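Pirin family protein (Acinetobacter baumannii, PDB 6D0P) probably acts as a metal-dependent quercetin 2,3-dioxygenase of the two-domain pirin family, binding one metal ion, such as manganese or iron, in its N-terminal cupin domain. Local coordinates at residues F23-L28 against D45-Y50; A75-V80 against G120-M125; V165-Y170 against L183-G188. All coordinates share one frame; numbering follows the deposited sequence. Where two conformers were deposited one is given.

Contact 1: F23-L28 against D45-Y50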
loop_
_atom_site.group_PDB
_atom_site.type_symbol
_atom_site.label_atom_id
_atom_site.label_comp_id
_atom_site.label_asym_id
_atom_site.label_seq_id
_atom_site.Cartn_x
_atom_site.Cartn_y
_atom_site.Cartn_z
ATOM N N PHE A 23 6.668 -0.448 13.907
ATOM C CA PHE A 23 5.465 -0.469 13.053
ATOM C C PHE A 23 4.377 -1.361 13.662
ATOM O O PHE A 23 4.369 -2.543 13.421
ATOM C CB PHE A 23 5.813 -0.933 11.635
ATOM C CG PHE A 23 6.877 -0.100 10.968
ATOM C CD1 PHE A 23 6.562 1.079 10.320
ATOM C CD2 PHE A 23 8.200 -0.494 10.998
ATOM C CE1 PHE A 23 7.552 1.845 9.716
ATOM C CE2 PHE A 23 9.188 0.273 10.400
ATOM C CZ PHE A 23 8.866 1.450 9.773
ATOM N N PRO A 24 3.462 -0.775 14.438
ATOM C CA PRO A 24 2.337 -1.491 15.025
ATOM C C PRO A 24 1.226 -1.492 13.979
ATOM O O PRO A 24 0.567 -0.473 13.813
ATOM C CB PRO A 24 1.986 -0.687 16.272
ATOM C CG PRO A 24 2.357 0.725 15.929
ATOM C CD PRO A 24 3.477 0.627 14.899
ATOM N N VAL A 25 1.052 -2.615 13.289
ATOM C CA VAL A 25 0.174 -2.649 12.129
ATOM C C VAL A 25 -0.979 -3.651 12.285
ATOM O O VAL A 25 -0.910 -4.639 13.010
ATOM C CB VAL A 25 0.980 -2.995 10.864
ATOM C CG1 VAL A 25 2.010 -1.924 10.531
ATOM C CG2 VAL A 25 1.653 -4.356 10.982
ATOM N N TYR A 26 -2.016 -3.379 11.498
ATOM C CA TYR A 26 -3.154 -4.251 11.301
ATOM C C TYR A 26 -3.057 -4.703 9.846
ATOM O O TYR A 26 -3.088 -3.847 8.927
ATOM C CB TYR A 26 -4.475 -3.510 11.526
ATOM C CG TYR A 26 -4.642 -2.970 12.920
ATOM C CD1 TYR A 26 -4.078 -1.757 13.299
ATOM C CD2 TYR A 26 -5.280 -3.718 13.891
ATOM C CE1 TYR A 26 -4.196 -1.277 14.598
ATOM C CE2 TYR A 26 -5.392 -3.264 15.193
ATOM C CZ TYR A 26 -4.880 -2.030 15.542
ATOM O OH TYR A 26 -5.013 -1.609 16.831
ATOM N N ASN A 27 -2.829 -5.982 9.644
ATOM C CA ASN A 27 -2.777 -6.525 8.307
ATOM C C ASN A 27 -4.207 -6.538 7.780
ATOM O O ASN A 27 -5.035 -7.230 8.358
ATOM C CB ASN A 27 -2.215 -7.944 8.260
ATOM C CG ASN A 27 -2.244 -8.480 6.847
ATOM O OD1 ASN A 27 -3.055 -9.342 6.527
ATOM N ND2 ASN A 27 -1.458 -7.882 5.977
ATOM N N LEU A 28 -4.486 -5.789 6.736
ATOM C CA LEU A 28 -5.872 -5.725 6.217
ATOM C C LEU A 28 -6.084 -6.756 5.106
ATOM O O LEU A 28 -7.217 -7.198 4.895
ATOM C CB LEU A 28 -6.179 -4.303 5.773
ATOM C CG LEU A 28 -6.012 -3.257 6.869
ATOM C CD1 LEU A 28 -6.560 -1.920 6.411
ATOM C CD2 LEU A 28 -6.686 -3.711 8.157
ATOM N N ASP A 45 -0.660 -3.448 5.062
ATOM C CA ASP A 45 -0.465 -3.292 6.505
ATOM C C ASP A 45 -0.767 -1.837 6.871
ATOM O O ASP A 45 -0.193 -0.906 6.277
ATOM C CB ASP A 45 0.956 -3.614 6.947
ATOM C CG ASP A 45 1.253 -5.090 7.121
ATOM O OD1 ASP A 45 0.285 -5.888 7.199
ATOM O OD2 ASP A 45 2.470 -5.418 7.220
ATOM N N TYR A 46 -1.639 -1.647 7.844
ATOM C CA TYR A 46 -1.989 -0.295 8.266
ATOM C C TYR A 46 -1.510 -0.017 9.688
ATOM O O TYR A 46 -1.983 -0.636 10.646
ATOM C CB TYR A 46 -3.502 -0.092 8.166
ATOM C CG TYR A 46 -4.034 1.189 8.751
ATOM C CD1 TYR A 46 -3.428 2.404 8.500
ATOM C CD2 TYR A 46 -5.195 1.201 9.502
ATOM C CE1 TYR A 46 -3.939 3.596 9.006
ATOM C CE2 TYR A 46 -5.720 2.382 10.011
ATOM C CZ TYR A 46 -5.086 3.585 9.774
ATOM O OH TYR A 46 -5.593 4.757 10.282
ATOM N N ALA A 47 -0.580 0.915 9.831
ATOM C CA ALA A 47 -0.198 1.374 11.161
ATOM C C ALA A 47 -1.184 2.475 11.555
ATOM O O ALA A 47 -1.029 3.627 11.124
ATOM C CB ALA A 47 1.216 1.877 11.170
ATOM N N ALA A 48 -2.232 2.108 12.273
ATOM C CA ALA A 48 -3.179 3.083 12.778
ATOM C C ALA A 48 -2.450 4.005 13.763
ATOM O O ALA A 48 -1.422 3.605 14.312
ATOM C CB ALA A 48 -4.336 2.376 13.426
ATOM N N PRO A 49 -2.965 5.213 13.990
ATOM C CA PRO A 49 -2.285 6.216 14.854
ATOM C C PRO A 49 -1.815 5.610 16.181
ATOM O O PRO A 49 -2.620 5.041 16.930
ATOM C CB PRO A 49 -3.317 7.327 15.055
ATOM C CG PRO A 49 -4.126 7.269 13.780
ATOM C CD PRO A 49 -4.210 5.793 13.446
ATOM N N TYR A 50 -0.517 5.714 16.421
ATOM C CA TYR A 50 0.109 5.146 17.610
ATOM C C TYR A 50 1.127 6.150 18.149
ATOM O O TYR A 50 1.961 6.671 17.409
ATOM C CB TYR A 50 0.776 3.809 17.262
ATOM C CG TYR A 50 1.327 3.056 18.441
ATOM C CD1 TYR A 50 2.555 3.379 18.996
ATOM C CD2 TYR A 50 0.620 2.002 19.001
ATOM C CE1 TYR A 50 3.067 2.675 20.079
ATOM C CE2 TYR A 50 1.124 1.287 20.078
ATOM C CZ TYR A 50 2.348 1.624 20.612
ATOM O OH TYR A 50 2.840 0.906 21.657
HETATM O O HOH W 1 -1.253 0.952 15.177
#
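Tyr26 and Tyr46 face each other as the hydrogen-bonded pair that joins two antiparallel strands of the N-terminal cupin β-barrel. Tyr26 N gives its hydrogen to Tyr46 O, and Tyr46 N returns one to Tyr26 O at 2.8 Å. Beyond this pair the direct bonding changes character: Pro24 has no N-H, and Pro24 O receives a CA-H...O contact from Ala47 CA, 3.3 Å away. A water donates to both Pro24 O and Ala48 O, a bridge where the strands have drawn apart; the two segments run at 129° to each other.

Among the side chains, one polar bond stands out. With CG anti to the backbone N (chi1 177°), the amide of Asn27 reaches the carboxylate of Asp45, and ND2 meets OD1 at 2.9 Å, almost in line with the C-O bond. The two flat groups stand 84° apart, and the other ends are held separately, Asn27 OD1 by Arg33 and Asp45 OD2 by a diethylene glycol molecule, probably from the crystallisation liquor.

The apolar contacts run along the length of the pair. Pro24 CG sits over one face of the Tyr50 ring in a CH-pi contact, 4.0 Å from its centroid. Val25 CG1 rests on Ala47 CB, while Tyr26 CE1 lies 3.8 Å from Ala48 CB.

Asp45 lies about 9 Å, side chain to ion, from the manganese. Strand 17-19 flanks 23-28 on its outer side, whereas strand 121-131 pairs with 45-50 on the other, which places this contact between the edge and the middle of the N-terminal sheet.

Contact 2: A75-V80 against G120-M125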
loop_
_atom_site.group_PDB
_atom_site.type_symbol
_atom_site.label_atom_id
_atom_site.label_comp_id
_atom_site.label_asym_id
_atom_site.label_seq_id
_atom_site.Cartn_x
_atom_site.Cartn_y
_atom_site.Cartn_z
ATOM N N ALA A 75 3.039 7.841 4.100
ATOM C CA ALA A 75 3.136 8.396 5.458
ATOM C C ALA A 75 1.946 9.334 5.713
ATOM O O ALA A 75 1.769 10.292 4.978
ATOM C CB ALA A 75 4.448 9.136 5.629
ATOM N N TYR A 76 1.176 9.080 6.769
ATOM C CA TYR A 76 0.029 9.943 7.134
ATOM C C TYR A 76 0.384 10.843 8.328
ATOM O O TYR A 76 0.028 12.028 8.353
ATOM C CB TYR A 76 -1.220 9.098 7.400
ATOM C CG TYR A 76 -1.790 8.445 6.162
ATOM C CD1 TYR A 76 -2.247 9.212 5.098
ATOM C CD2 TYR A 76 -1.903 7.075 6.054
ATOM C CE1 TYR A 76 -2.774 8.629 3.953
ATOM C CE2 TYR A 76 -2.426 6.476 4.918
ATOM C CZ TYR A 76 -2.885 7.252 3.874
ATOM O OH TYR A 76 -3.395 6.655 2.759
ATOM N N GLN A 77 1.037 10.280 9.337
ATOM C CA GLN A 77 1.475 11.042 10.510
ATOM C C GLN A 77 2.864 10.522 10.867
ATOM O O GLN A 77 3.109 9.312 10.838
ATOM C CB GLN A 77 0.533 10.896 11.704
ATOM C CG GLN A 77 -0.892 11.367 11.444
ATOM C CD GLN A 77 -1.714 11.447 12.708
ATOM O OE1 GLN A 77 -1.455 12.271 13.591
ATOM N NE2 GLN A 77 -2.725 10.601 12.802
ATOM N N GLY A 78 3.770 11.428 11.172
ATOM C CA GLY A 78 5.143 10.989 11.411
ATOM C C GLY A 78 5.904 10.796 10.102
ATOM O O GLY A 78 5.407 11.150 9.018
ATOM N N GLU A 79 7.102 10.206 10.185
ATOM C CA GLU A 79 8.006 10.119 9.038
ATOM C C GLU A 79 8.803 8.818 9.097
ATOM O O GLU A 79 9.128 8.363 10.175
ATOM C CB GLU A 79 9.055 11.232 9.055
ATOM C CG GLU A 79 8.526 12.645 9.160
ATOM C CD GLU A 79 9.589 13.728 8.981
ATOM O OE1 GLU A 79 10.820 13.435 9.195
ATOM O OE2 GLU A 79 9.192 14.894 8.647
ATOM N N VAL A 80 9.157 8.282 7.922
ATOM C CA VAL A 80 9.926 7.049 7.815
ATOM C C VAL A 80 11.188 7.316 6.995
ATOM O O VAL A 80 11.117 7.906 5.913
ATOM C CB VAL A 80 9.076 5.934 7.181
ATOM C CG1 VAL A 80 9.884 4.683 6.846
ATOM C CG2 VAL A 80 7.886 5.574 8.051
ATOM N N GLY A 120 8.772 12.812 18.646
ATOM C CA GLY A 120 7.716 11.894 19.049
ATOM C C GLY A 120 6.349 12.350 18.547
ATOM O O GLY A 120 6.250 13.301 17.799
ATOM N N GLY A 121 5.295 11.687 18.985
ATOM C CA GLY A 121 3.933 11.993 18.543
ATOM C C GLY A 121 3.283 10.790 17.863
ATOM O O GLY A 121 3.809 9.683 17.945
ATOM N N LEU A 122 2.153 11.013 17.187
ATOM C CA LEU A 122 1.418 9.928 16.554
ATOM C C LEU A 122 2.100 9.541 15.242
ATOM O O LEU A 122 2.546 10.379 14.467
ATOM C CB LEU A 122 -0.034 10.341 16.281
ATOM C CG LEU A 122 -0.898 10.626 17.508
ATOM C CD1 LEU A 122 -2.246 11.207 17.103
ATOM C CD2 LEU A 122 -1.081 9.370 18.344
ATOM N N PHE A 123 2.133 8.249 15.018
ATOM C CA PHE A 123 2.683 7.664 13.832
ATOM C C PHE A 123 1.539 6.959 13.110
ATOM O O PHE A 123 0.806 6.199 13.737
ATOM C CB PHE A 123 3.792 6.678 14.207
ATOM C CG PHE A 123 4.486 6.033 13.037
ATOM C CD1 PHE A 123 5.470 6.716 12.333
ATOM C CD2 PHE A 123 4.174 4.744 12.652
ATOM C CE1 PHE A 123 6.132 6.124 11.271
ATOM C CE2 PHE A 123 4.836 4.148 11.591
ATOM C CZ PHE A 123 5.809 4.838 10.896
ATOM N N GLU A 124 1.384 7.196 11.819
ATOM C CA GLU A 124 0.321 6.555 11.059
ATOM C C GLU A 124 0.823 6.380 9.631
ATOM O O GLU A 124 1.303 7.342 9.030
ATOM C CB GLU A 124 -0.960 7.398 11.095
ATOM C CG GLU A 124 -2.135 6.761 10.345
ATOM C CD GLU A 124 -3.370 7.647 10.225
ATOM O OE1 GLU A 124 -3.221 8.889 10.414
ATOM O OE2 GLU A 124 -4.479 7.095 9.922
HETATM N N MSE A 125 0.732 5.162 9.107
HETATM C CA MSE A 125 1.186 4.899 7.746
HETATM C C MSE A 125 0.528 3.683 7.192
HETATM O O MSE A 125 -0.103 2.937 7.919
HETATM C CB MSE A 125 2.720 4.759 7.683
HETATM C CG MSE A 125 3.285 3.517 8.348
HETATM SE SE MSE A 125 5.028 2.979 7.544
HETATM C CE MSE A 125 4.298 1.289 6.861
#
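Gln77 and Tyr76 both turn their backbone N-H groups to Glu124 O, the signature of a classic β-bulge. That oxygen is gripped twice, by Tyr76 N at 2.9 Å and by Gln77 N at 3.0 Å, while Glu124 N bonds back to Gln77 O. The same two residues meet again through their side chains: Gln77 NE2 gives a nearly straight bond (171°) to Glu124 OE1, 3.0 Å away, arriving from above the carboxylate plane. Gln77 OE1 lies against Leu122 CB, the two side chains running alongside.

On the other face Val80 CG2 meets the rim of the Phe123 ring, 3.6 Å from CZ, and also touches the selenium of selenomethionine Met125. Gly78, at the positive phi of 82°, brings its CA alongside Phe123 CD1.

A second shell fixes the carboxylate, since Glu124 OE2 is hydrogen-bonded to Tyr46 OH and forms a salt bridge with Lys247. The Val80 side chain lies about 4 Å from that of the manganese ligand Glu110. Here the chain leaves strand 69-75 at a corner and enters strand 80-84, against strand 121-131, which pairs with strand 41-52 along its other edge.

Contact 3: V165-Y170 against L183-G188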
loop_
_atom_site.group_PDB
_atom_site.type_symbol
_atom_site.label_atom_id
_atom_site.label_comp_id
_atom_site.label_asym_id
_atom_site.label_seq_id
_atom_site.Cartn_x
_atom_site.Cartn_y
_atom_site.Cartn_z
ATOM N N VAL A 165 -4.234 10.918 -6.383
ATOM C CA VAL A 165 -3.945 9.916 -7.391
ATOM C C VAL A 165 -2.485 9.493 -7.236
ATOM O O VAL A 165 -1.572 10.085 -7.813
ATOM C CB VAL A 165 -4.261 10.436 -8.805
ATOM C CG1 VAL A 165 -4.207 9.314 -9.826
ATOM C CG2 VAL A 165 -5.619 11.122 -8.859
ATOM N N ILE A 166 -2.266 8.479 -6.430
ATOM C CA ILE A 166 -0.908 8.026 -6.172
ATOM C C ILE A 166 -0.379 7.288 -7.422
ATOM O O ILE A 166 0.748 7.513 -7.843
ATOM C CB ILE A 166 -0.857 7.199 -4.879
ATOM C CG1 ILE A 166 -1.155 8.090 -3.668
ATOM C CG2 ILE A 166 0.482 6.497 -4.729
ATOM C CD1 ILE A 166 -1.374 7.321 -2.398
ATOM N N ALA A 167 -1.216 6.452 -8.008
ATOM C CA ALA A 167 -0.912 5.761 -9.241
ATOM C C ALA A 167 -2.185 5.647 -10.082
ATOM O O ALA A 167 -3.295 5.533 -9.531
ATOM C CB ALA A 167 -0.343 4.384 -8.958
ATOM N N GLY A 168 -2.009 5.577 -11.390
ATOM C CA GLY A 168 -3.114 5.387 -12.298
ATOM C C GLY A 168 -3.651 6.701 -12.840
ATOM O O GLY A 168 -2.913 7.593 -13.261
ATOM N N GLU A 169 -4.960 6.827 -12.827
ATOM C CA GLU A 169 -5.571 8.031 -13.386
ATOM C C GLU A 169 -6.983 8.206 -12.831
ATOM O O GLU A 169 -7.722 7.243 -12.747
ATOM C CB GLU A 169 -5.679 7.913 -14.908
ATOM C CG GLU A 169 -6.444 9.068 -15.542
ATOM C CD GLU A 169 -6.010 9.463 -16.948
ATOM O OE1 GLU A 169 -5.655 8.562 -17.737
ATOM O OE2 GLU A 169 -6.037 10.673 -17.254
ATOM N N TYR A 170 -7.305 9.437 -12.488
ATOM C CA TYR A 170 -8.626 9.819 -12.033
ATOM C C TYR A 170 -8.935 11.247 -12.523
ATOM O O TYR A 170 -8.092 12.125 -12.438
ATOM C CB TYR A 170 -8.711 9.743 -10.506
ATOM C CG TYR A 170 -10.099 10.003 -10.007
ATOM C CD1 TYR A 170 -10.996 8.960 -9.870
ATOM C CD2 TYR A 170 -10.544 11.289 -9.754
ATOM C CE1 TYR A 170 -12.298 9.188 -9.464
ATOM C CE2 TYR A 170 -11.845 11.532 -9.352
ATOM C CZ TYR A 170 -12.725 10.481 -9.215
ATOM O OH TYR A 170 -14.011 10.703 -8.823
ATOM N N LEU A 183 -2.964 -0.121 -13.209
ATOM C CA LEU A 183 -3.484 -0.162 -11.867
ATOM C C LEU A 183 -3.656 1.259 -11.321
ATOM O O LEU A 183 -3.055 2.237 -11.818
ATOM C CB LEU A 183 -2.589 -1.030 -10.970
ATOM C CG LEU A 183 -1.196 -0.510 -10.644
ATOM C CD1 LEU A 183 -1.216 0.369 -9.411
ATOM C CD2 LEU A 183 -0.241 -1.656 -10.404
ATOM N N ASN A 184 -4.548 1.342 -10.345
ATOM C CA ASN A 184 -4.875 2.571 -9.640
ATOM C C ASN A 184 -4.627 2.396 -8.145
ATOM O O ASN A 184 -5.002 1.371 -7.532
ATOM C CB ASN A 184 -6.346 2.962 -9.785
ATOM C CG ASN A 184 -6.699 3.435 -11.171
ATOM O OD1 ASN A 184 -6.138 4.421 -11.645
ATOM N ND2 ASN A 184 -7.658 2.767 -11.811
ATOM N N VAL A 185 -4.035 3.429 -7.566
ATOM C CA VAL A 185 -3.923 3.533 -6.128
ATOM C C VAL A 185 -4.365 4.950 -5.809
ATOM O O VAL A 185 -3.686 5.926 -6.197
ATOM C CB VAL A 185 -2.523 3.238 -5.560
ATOM C CG1 VAL A 185 -2.467 3.533 -4.063
ATOM C CG2 VAL A 185 -2.092 1.799 -5.815
ATOM N N TRP A 186 -5.535 5.043 -5.193
ATOM C CA TRP A 186 -6.103 6.322 -4.826
ATOM C C TRP A 186 -6.300 6.361 -3.311
ATOM O O TRP A 186 -6.738 5.366 -2.725
ATOM C CB TRP A 186 -7.455 6.559 -5.515
ATOM C CG TRP A 186 -7.479 6.368 -6.995
ATOM C CD1 TRP A 186 -6.465 6.585 -7.881
ATOM C CD2 TRP A 186 -8.632 5.999 -7.775
ATOM N NE1 TRP A 186 -6.894 6.318 -9.155
ATOM C CE2 TRP A 186 -8.222 5.966 -9.121
ATOM C CE3 TRP A 186 -9.947 5.639 -7.454
ATOM C CZ2 TRP A 186 -9.091 5.612 -10.153
ATOM C CZ3 TRP A 186 -10.811 5.282 -8.474
ATOM C CH2 TRP A 186 -10.384 5.278 -9.804
ATOM N N ASP A 187 -5.992 7.472 -2.657
ATOM C CA ASP A 187 -6.293 7.541 -1.218
ATOM C C ASP A 187 -7.042 8.846 -0.949
ATOM O O ASP A 187 -7.095 9.743 -1.788
ATOM C CB ASP A 187 -5.047 7.338 -0.347
ATOM C CG ASP A 187 -4.164 8.547 -0.140
ATOM O OD1 ASP A 187 -4.399 9.553 -0.813
ATOM O OD2 ASP A 187 -3.244 8.468 0.710
ATOM N N GLY A 188 -7.584 9.000 0.225
ATOM C CA GLY A 188 -8.227 10.276 0.487
ATOM C C GLY A 188 -9.157 10.232 1.676
ATOM O O GLY A 188 -9.056 9.343 2.540
HETATM O O HOH W 2 -8.638 4.620 -13.892
#
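Tyr170 and Trp186 form a T-shaped (edge-to-face) pair beside a classic β-bulge, at a corner of the chain that pairs with a strand of the C-terminal cupin domain. The edge of the tyrosine is directed at the face of the indole, with the planes at 75° and the centroid of its ring 5.1 Å from that of the six-membered ring. Tyr170 CD1 makes the closest approach, 3.7 Å from Trp186 CH2. The indole is sandwiched, because Asn184 CB lies above its opposite face, offset toward the rim. Leaving its strand with CG anti to the carbonyl carbon (chi1 -52°), Trp186 also runs alongside Val165, whose CG1 touches CD1.

The bulge itself joins Ile166 and Ala167 to Val185. Ala167 N binds Val185 O in the carbonyl plane, on a lone pair, while the bond from Ile166 N to the same oxygen is weak; Val185 N answers to Ala167 O. On the face opposite the indole, Ala167 CB packs against Val185 CB and Leu183 CD1, and Trp99 of strand 97-101 in the N-terminal domain covers this cluster. The Ile166 and Asp187 side chains cross at about a right angle, with Ile166 CD1 3.8 Å from Asp187 CG; that carboxylate is in turn held by Arg164 and by Tyr76.

Gly168 lets the loop pass tightly over Asn184: its CA is 3.2 Å from both Leu183 O and Asn184 OD1. Just beyond, the Asn184 amide reaches the backbone of Glu169 once through water and once directly. The water accepts from Asn184 ND2, which also bonds to Thr252, and donates to Glu169 O, while Glu169 N meets Asn184 OD1 at 2.9 Å, with a C=O...N angle of 177°.

Contacts 1 and 2 share one sheet of the N-terminal domain, strands 41-52 and 121-131 being neighbours, and are joined by probable hydrogen bonds from Ala47 N to Met125 O and between Tyr46 OH and Glu124 OE2. Contact 3, across the chain's centre from contact 1, reaches contact 2 through a probable hydrogen bond between Tyr76 OH and Asp187 OD2. Contacts 1 and 3 are largely buried, contact 2 only partly. Contact 1 is a short antiparallel strand pair without a bulge, drawn apart at one end, whereas contacts 2 and 3 share a classic bulge followed by a glycine, contact 2 adding an amide-carboxylate bond like contact 1, contact 3 an edge-to-face aromatic pair and an amide-backbone bond.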